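Local coordinates for SeviL (Septifer virgatus, PDB 6LF2), which binds the saccharides of the glycolipids GM1b and asialo-GM1 as an R-type lectin of beta-trefoil fold, at residues Lys118-Thr121 with Glu122-Trp126. Sequence-based numbering, arbitrary orientation.
Sequences KHQT and ESEKW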
loop_
_atom_site.group_PDB
_atom_site.type_symbol
_atom_site.label_atom_id
_atom_site.label_comp_id
_atom_site.label_asym_id
_atom_site.label_seq_id
_atom_site.Cartn_x
_atom_site.Cartn_y
_atom_site.Cartn_z
ATOM N N LYS B 118 -10.070 20.996 -7.517
ATOM C CA LYS B 118 -11.461 20.801 -7.911
ATOM C C LYS B 118 -11.591 19.996 -9.201
ATOM O O LYS B 118 -12.552 19.233 -9.350
ATOM C CB LYS B 118 -12.159 22.154 -8.071
ATOM C CG LYS B 118 -12.211 22.982 -6.791
ATOM C CD LYS B 118 -12.926 24.309 -7.035
ATOM C CE LYS B 118 -14.194 24.413 -6.210
ATOM N NZ LYS B 118 -13.892 24.564 -4.760
ATOM N N HIS B 119 -10.655 20.153 -10.127
ATOM C CA HIS B 119 -10.646 19.359 -11.348
ATOM C C HIS B 119 -10.154 17.953 -11.039
ATOM O O HIS B 119 -9.273 17.770 -10.201
ATOM C CB HIS B 119 -9.734 19.993 -12.399
ATOM C CG HIS B 119 -10.149 21.369 -12.818
ATOM N ND1 HIS B 119 -9.920 22.486 -12.044
ATOM C CD2 HIS B 119 -10.766 21.810 -13.940
ATOM C CE1 HIS B 119 -10.384 23.555 -12.668
ATOM N NE2 HIS B 119 -10.901 23.172 -13.820
ATOM N N GLN B 120 -10.718 16.959 -11.722
ATOM C CA GLN B 120 -10.220 15.593 -11.596
ATOM C C GLN B 120 -8.918 15.441 -12.377
ATOM O O GLN B 120 -8.812 15.907 -13.515
ATOM C CB GLN B 120 -11.258 14.583 -12.087
ATOM C CG GLN B 120 -12.495 14.496 -11.214
ATOM C CD GLN B 120 -13.308 13.253 -11.496
ATOM O OE1 GLN B 120 -13.057 12.540 -12.471
ATOM N NE2 GLN B 120 -14.285 12.978 -10.643
ATOM N N THR B 121 -7.925 14.798 -11.750
ATOM C CA THR B 121 -6.608 14.568 -12.336
ATOM C C THR B 121 -6.140 13.162 -11.981
ATOM O O THR B 121 -6.723 12.483 -11.137
ATOM C CB THR B 121 -5.545 15.555 -11.833
ATOM O OG1 THR B 121 -5.100 15.132 -10.535
ATOM C CG2 THR B 121 -6.094 16.979 -11.743
ATOM N N GLU B 122 -5.045 12.747 -12.614
ATOM C CA GLU B 122 -4.537 11.393 -12.431
ATOM C C GLU B 122 -3.849 11.191 -11.077
ATOM O O GLU B 122 -3.782 10.057 -10.589
ATOM C CB GLU B 122 -3.584 11.069 -13.586
ATOM C CG GLU B 122 -3.495 9.615 -13.978
ATOM C CD GLU B 122 -4.839 8.971 -14.311
ATOM O OE1 GLU B 122 -5.767 9.655 -14.806
ATOM O OE2 GLU B 122 -4.957 7.757 -14.067
ATOM N N SER B 123 -3.352 12.254 -10.443
ATOM C CA SER B 123 -2.665 12.148 -9.161
ATOM C C SER B 123 -3.607 12.268 -7.955
ATOM O O SER B 123 -3.132 12.420 -6.823
ATOM C CB SER B 123 -1.575 13.210 -9.079
ATOM O OG SER B 123 -2.085 14.437 -9.555
ATOM N N GLU B 124 -4.917 12.189 -8.167
ATOM C CA GLU B 124 -5.898 12.183 -7.093
ATOM C C GLU B 124 -6.365 10.788 -6.718
ATOM O O GLU B 124 -7.316 10.657 -5.932
ATOM C CB GLU B 124 -7.121 13.020 -7.491
ATOM C CG GLU B 124 -6.791 14.480 -7.702
ATOM C CD GLU B 124 -7.857 15.216 -8.475
ATOM O OE1 GLU B 124 -8.748 14.555 -9.052
ATOM O OE2 GLU B 124 -7.801 16.467 -8.491
ATOM N N LYS B 125 -5.761 9.736 -7.292
ATOM C CA LYS B 125 -6.231 8.370 -7.083
ATOM C C LYS B 125 -5.425 7.731 -5.961
ATOM O O LYS B 125 -4.195 7.661 -6.044
ATOM C CB LYS B 125 -6.111 7.560 -8.372
ATOM C CG LYS B 125 -6.927 8.129 -9.522
ATOM C CD LYS B 125 -6.688 7.374 -10.813
ATOM C CE LYS B 125 -7.550 7.943 -11.924
ATOM N NZ LYS B 125 -7.399 7.163 -13.199
ATOM N N TRP B 126 -6.117 7.304 -4.905
ATOM C CA TRP B 126 -5.491 6.740 -3.715
ATOM C C TRP B 126 -6.011 5.340 -3.432
ATOM O O TRP B 126 -7.183 5.024 -3.671
ATOM C CB TRP B 126 -5.751 7.596 -2.469
ATOM C CG TRP B 126 -5.373 9.033 -2.614
ATOM C CD1 TRP B 126 -6.170 10.041 -3.088
ATOM C CD2 TRP B 126 -4.124 9.641 -2.261
ATOM N NE1 TRP B 126 -5.488 11.226 -3.070
ATOM C CE2 TRP B 126 -4.231 11.016 -2.564
ATOM C CE3 TRP B 126 -2.922 9.158 -1.716
ATOM C CZ2 TRP B 126 -3.184 11.912 -2.349
ATOM C CZ3 TRP B 126 -1.884 10.044 -1.507
ATOM C CH2 TRP B 126 -2.024 11.413 -1.816
#
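Glu124 folds back over the turn that Thr121 begins, and its carboxylate meets the backbone of His119 and Thr121. Thr121 N gives its hydrogen to Glu124 OE1 at 2.8 Å, with an N-H...O angle of 155°; the donor sits above the carboxylate plane, 71° out of it. The same group brings Glu124 OE2 to 2.6 Å from His119 O. Glu124 CG stands anti to its own carbonyl carbon (chi1 -63°) and the chain runs extended from there, which carries the carboxylate back to Thr121 N. Thr121-Glu124 is a type I beta turn, closed weakly by Glu124 N to Thr121 O at 3.5 Å.

Hydroxyls add to this. Thr121 OG1 lies 3.2 Å from Ser123 OG, at best a weak bond, and both oxygens are held more firmly by the carboxylate of Asp108. The Thr121 and Glu124 side chains cross at about a right angle, with Glu124 CG 3.4 Å from Thr121 OG1 and Thr121 CG2 3.7 Å from Glu124 OE2.

Charge pairing flanks the turn. Lys125 NZ forms a salt bridge with Glu122 OE2 at 2.7 Å, from the syn side of the carboxylate but tilted out of its plane; a bend at chi2 of Glu122 turns its acid toward the lysine, whose chain is fully extended. Lys125 also forms salt bridges with Glu91 and Asp92.

Glu124-Lys125-Trp126 probably corresponds to the Gln-x-Trp signature of R-type trefoils, with glutamate in the glutamine position. This surface turn links strand 113-117 to strand 126-130. Arg97 of strand 96-100 forms a salt bridge with Glu124 OE1 and a hydrogen bond to Thr121 O, Asp108 belongs to strand 106-110, and Ser123 O accepts from Asn16, at the end of strand 6-16.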